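Local structure of nucleoside-triphosphatase THEP1 (Aquifex aeolicus, 1YE8) at residues R119-V122 and R123-M126; H143-V146 and K147-R150. The protein hydrolyses the nucleoside triphosphates ATP, GTP, CTP, TTP and UTP to nucleoside diphosphates and phosphate, and lacks kinase activity. All coordinates share one frame; numbering follows the deposited sequence.

Contact 1: residues R119-V122 and R123-M126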
# COMPACT_ATOMS: atom_id res chain seq x y z
N ARG A 119 -7.75 -0.01 8.80
CA ARG A 119 -7.74 1.43 9.10
C ARG A 119 -6.97 1.75 10.38
O ARG A 119 -6.13 2.66 10.41
CB ARG A 119 -9.16 1.98 9.24
CG ARG A 119 -10.00 1.92 7.98
CD ARG A 119 -11.28 2.73 8.04
NE ARG A 119 -12.18 2.37 9.14
CZ ARG A 119 -13.13 1.45 9.08
NH1 ARG A 119 -13.30 0.72 7.99
NH2 ARG A 119 -13.93 1.24 10.13
N ASP A 120 -7.23 0.99 11.44
CA ASP A 120 -6.62 1.26 12.74
C ASP A 120 -5.11 1.02 12.68
O ASP A 120 -4.32 1.79 13.22
CB ASP A 120 -7.27 0.42 13.84
CG ASP A 120 -8.73 0.78 14.08
OD1 ASP A 120 -9.18 1.88 13.68
OD2 ASP A 120 -9.52 -0.01 14.63
N LEU A 121 -4.70 -0.08 12.05
CA LEU A 121 -3.29 -0.39 11.96
C LEU A 121 -2.54 0.61 11.05
O LEU A 121 -1.43 1.04 11.37
CB LEU A 121 -3.12 -1.84 11.48
CG LEU A 121 -1.70 -2.39 11.41
CD1 LEU A 121 -0.93 -2.22 12.70
CD2 LEU A 121 -1.80 -3.86 11.06
N VAL A 122 -3.16 1.00 9.93
CA VAL A 122 -2.59 2.05 9.09
C VAL A 122 -2.39 3.36 9.86
O VAL A 122 -1.32 3.96 9.75
CB VAL A 122 -3.43 2.27 7.81
CG1 VAL A 122 -3.11 3.62 7.12
CG2 VAL A 122 -3.22 1.10 6.87
N ARG A 123 -3.39 3.78 10.63
CA ARG A 123 -3.24 5.00 11.43
C ARG A 123 -2.08 4.89 12.42
O ARG A 123 -1.30 5.83 12.57
CB ARG A 123 -4.54 5.35 12.16
CG ARG A 123 -5.54 6.06 11.31
CD ARG A 123 -6.43 6.99 12.10
NE ARG A 123 -7.40 7.56 11.19
CZ ARG A 123 -8.54 7.00 10.87
NH1 ARG A 123 -8.89 5.83 11.41
NH2 ARG A 123 -9.34 7.60 10.01
N GLN A 124 -1.96 3.74 13.08
CA GLN A 124 -0.88 3.54 14.03
C GLN A 124 0.46 3.65 13.33
O GLN A 124 1.36 4.34 13.79
CB GLN A 124 -1.03 2.19 14.73
CG GLN A 124 -0.19 2.06 15.99
CD GLN A 124 -0.47 0.80 16.79
OE1 GLN A 124 0.03 0.67 17.91
NE2 GLN A 124 -1.25 -0.12 16.23
N ILE A 125 0.61 2.97 12.19
CA ILE A 125 1.87 2.95 11.47
C ILE A 125 2.24 4.31 10.89
O ILE A 125 3.37 4.80 11.06
CB ILE A 125 1.83 1.87 10.34
CG1 ILE A 125 1.83 0.45 10.93
CG2 ILE A 125 2.95 2.10 9.33
CD1 ILE A 125 1.42 -0.63 9.93
N MSE A 126 1.29 4.95 10.22
CA MSE A 126 1.58 6.18 9.49
C MSE A 126 1.94 7.35 10.40
O MSE A 126 2.71 8.22 10.00
CB MSE A 126 0.42 6.52 8.56
CG MSE A 126 0.16 5.39 7.51
SE MSE A 126 1.70 4.89 6.39
CE MSE A 126 1.81 6.51 5.76
O HOH W 1 -7.77 4.39 13.99
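Leu121 sets CG opposite its backbone N (chi1 -176°), while Ile125 swings CG1 to the side of its own N (chi1 -70°) and carries the chain back over the preceding turn; CD1 of Ile125 thus reaches CG of Leu121 at 3.9 Å, the two side chains crossing at a slant. Along the way, the Ile125 CG1 passes 3.3 Å from the Leu121 O. On another face of the helix, CG1 of Val122 lies 3.7 Å from CG of Met126, a selenomethionine; this pair runs side by side, and the bends at chi2 and chi3 of Met126 lead the end of its chain away from Val122. All of this happens within helix 116-126, the helix of the beta-alpha-beta unit that joins the parallel strands 102-105 and 132-136 in a RecA-like P-loop NTPase. Leu121 and Ile125 touch helix 77-97, Val122 and Met126 helix 144-150, and both Ile125 and Met126 rest on Val133. Four i-to-i+4 backbone bonds tie the turns; the shortest, from the Met126 N to the Val122 O, measures 2.8 Å.

On the outer side the link is polar and indirect. A water accepts from NH1 of Arg123 at 3.2 Å and donates to OD1 of Asp120 at 2.9 Å, bridging two charged atoms, Asp120 OD1 and Arg123 NH1, that stand 4.6 Å apart. Each charge has a direct partner too: OD2 of Asp120 forms a salt bridge with Lys116, and the second partner of Arg123 is Glu148.

Contact 2: residues H143-V146 and K147-R150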
# COMPACT_ATOMS: atom_id res chain seq x y z
N HIS A 143 -11.93 8.55 0.81
CA HIS A 143 -12.19 8.13 2.18
C HIS A 143 -11.44 9.10 3.09
O HIS A 143 -10.37 9.57 2.70
CB HIS A 143 -11.68 6.71 2.40
CG HIS A 143 -12.00 6.14 3.75
ND1 HIS A 143 -11.29 6.46 4.88
CD2 HIS A 143 -12.95 5.25 4.13
CE1 HIS A 143 -11.80 5.81 5.91
NE2 HIS A 143 -12.80 5.06 5.48
N PRO A 144 -11.95 9.45 4.27
CA PRO A 144 -11.20 10.38 5.13
C PRO A 144 -9.77 9.95 5.49
O PRO A 144 -8.92 10.82 5.67
CB PRO A 144 -12.08 10.49 6.38
CG PRO A 144 -13.42 10.23 5.86
CD PRO A 144 -13.26 9.10 4.87
N LEU A 145 -9.48 8.64 5.58
CA LEU A 145 -8.10 8.23 5.87
C LEU A 145 -7.15 8.53 4.69
O LEU A 145 -6.00 8.82 4.92
CB LEU A 145 -8.03 6.76 6.34
CG LEU A 145 -6.67 6.20 6.80
CD1 LEU A 145 -5.88 7.11 7.74
CD2 LEU A 145 -6.89 4.83 7.45
N VAL A 146 -7.66 8.48 3.47
CA VAL A 146 -6.87 8.87 2.31
C VAL A 146 -6.46 10.35 2.43
O VAL A 146 -5.29 10.69 2.23
CB VAL A 146 -7.61 8.60 0.97
CG1 VAL A 146 -6.89 9.23 -0.20
CG2 VAL A 146 -7.77 7.08 0.73
N LYS A 147 -7.42 11.21 2.80
CA LYS A 147 -7.13 12.64 2.99
C LYS A 147 -6.10 12.85 4.09
O LYS A 147 -5.15 13.63 3.94
CB LYS A 147 -8.40 13.41 3.32
CG LYS A 147 -8.30 14.92 3.13
CD LYS A 147 -9.57 15.64 3.58
CE LYS A 147 -10.49 15.96 2.42
NZ LYS A 147 -11.68 16.77 2.83
N GLU A 148 -6.27 12.12 5.19
CA GLU A 148 -5.38 12.17 6.33
C GLU A 148 -3.94 11.83 5.94
O GLU A 148 -2.99 12.49 6.36
CB GLU A 148 -5.90 11.19 7.39
CG GLU A 148 -5.09 11.12 8.67
CD GLU A 148 -5.69 10.18 9.69
OE1 GLU A 148 -6.93 10.17 9.84
OE2 GLU A 148 -4.91 9.46 10.36
N ILE A 149 -3.78 10.78 5.14
CA ILE A 149 -2.46 10.35 4.69
C ILE A 149 -1.87 11.33 3.65
O ILE A 149 -0.68 11.63 3.68
CB ILE A 149 -2.49 8.87 4.16
CG1 ILE A 149 -2.89 7.89 5.30
CG2 ILE A 149 -1.17 8.50 3.51
CD1 ILE A 149 -2.29 8.17 6.67
N ARG A 150 -2.72 11.85 2.76
CA ARG A 150 -2.24 12.82 1.78
C ARG A 150 -1.60 14.03 2.47
O ARG A 150 -0.60 14.56 1.98
CB ARG A 150 -3.38 13.26 0.87
CG ARG A 150 -2.89 14.05 -0.35
CD ARG A 150 -4.01 14.63 -1.22
NE ARG A 150 -5.05 13.64 -1.48
CZ ARG A 150 -4.91 12.57 -2.27
NH1 ARG A 150 -3.80 12.37 -2.98
NH2 ARG A 150 -5.92 11.73 -2.37
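CD1 of Leu145 is the centre of the apolar contact in helix 144-150 of this P-loop NTPase. It meets CD1 of Ile149 at 3.9 Å and also sits 3.6 Å from CD of Glu148, whose extended chain slants past the leucine so that both carboxylate oxygens lie near the methyl. Leu145 and Ile149 pack on helix 116-126.

His143 N-caps the helix through its side chain: ND1 of the imidazole accepts from the Leu145 N at 2.9 Å, nearly straight at 166° and close to the ring plane. With CG turned opposite the backbone N (chi1 -175°), the ring comes round to the amide, and CD of Pro144 rests over one of its faces toward the rim.

The backbone bonds to the His143 O are weak, that from the Lys147 N spanning 3.4 Å, but the bonds from Glu148 N, Ile149 N and Arg150 N to the carbonyls four residues back are firm.

Glu148 and Arg150 find their polar partners beyond this helix. The Glu148 carboxylate is shared, OE1 in a salt bridge with Arg123 and OE2 hydrogen-bonded to His127; an alanine here would probably leave both without this acceptor and take away the carboxylate end packed against one side of the Leu145 methyl. Arg150 bends at chi3 (-47°), bringing its guanidinium back along the helix, where NE forms a salt bridge with Asp141 and NH2 donates to the Pro138 O. In that position NH2 of Arg150 comes to 3.4 Å from CG1 of Val146.

Contacts 1 and 2 lie on neighbouring helices, 116-126 and 144-150, their centres 11 Å apart. Each is partly buried: Leu121, Val122, Ile125 and Met126 in contact 1 and Leu145, Val146 and Ile149 in contact 2 are the buried residues, while Asp120 and Gln124, and Pro144 and Lys147, lie at the surface. The helices meet directly, CB of Met126 packing on CD1 of Ile149 at 3.7 Å, and they share a charged pair. Contact 1 belongs to a helix joining two strands of the parallel sheet and bridges its charges by water; contact 2 opens at a capped helix start, and its Arg150 lies near the P-loop without touching it.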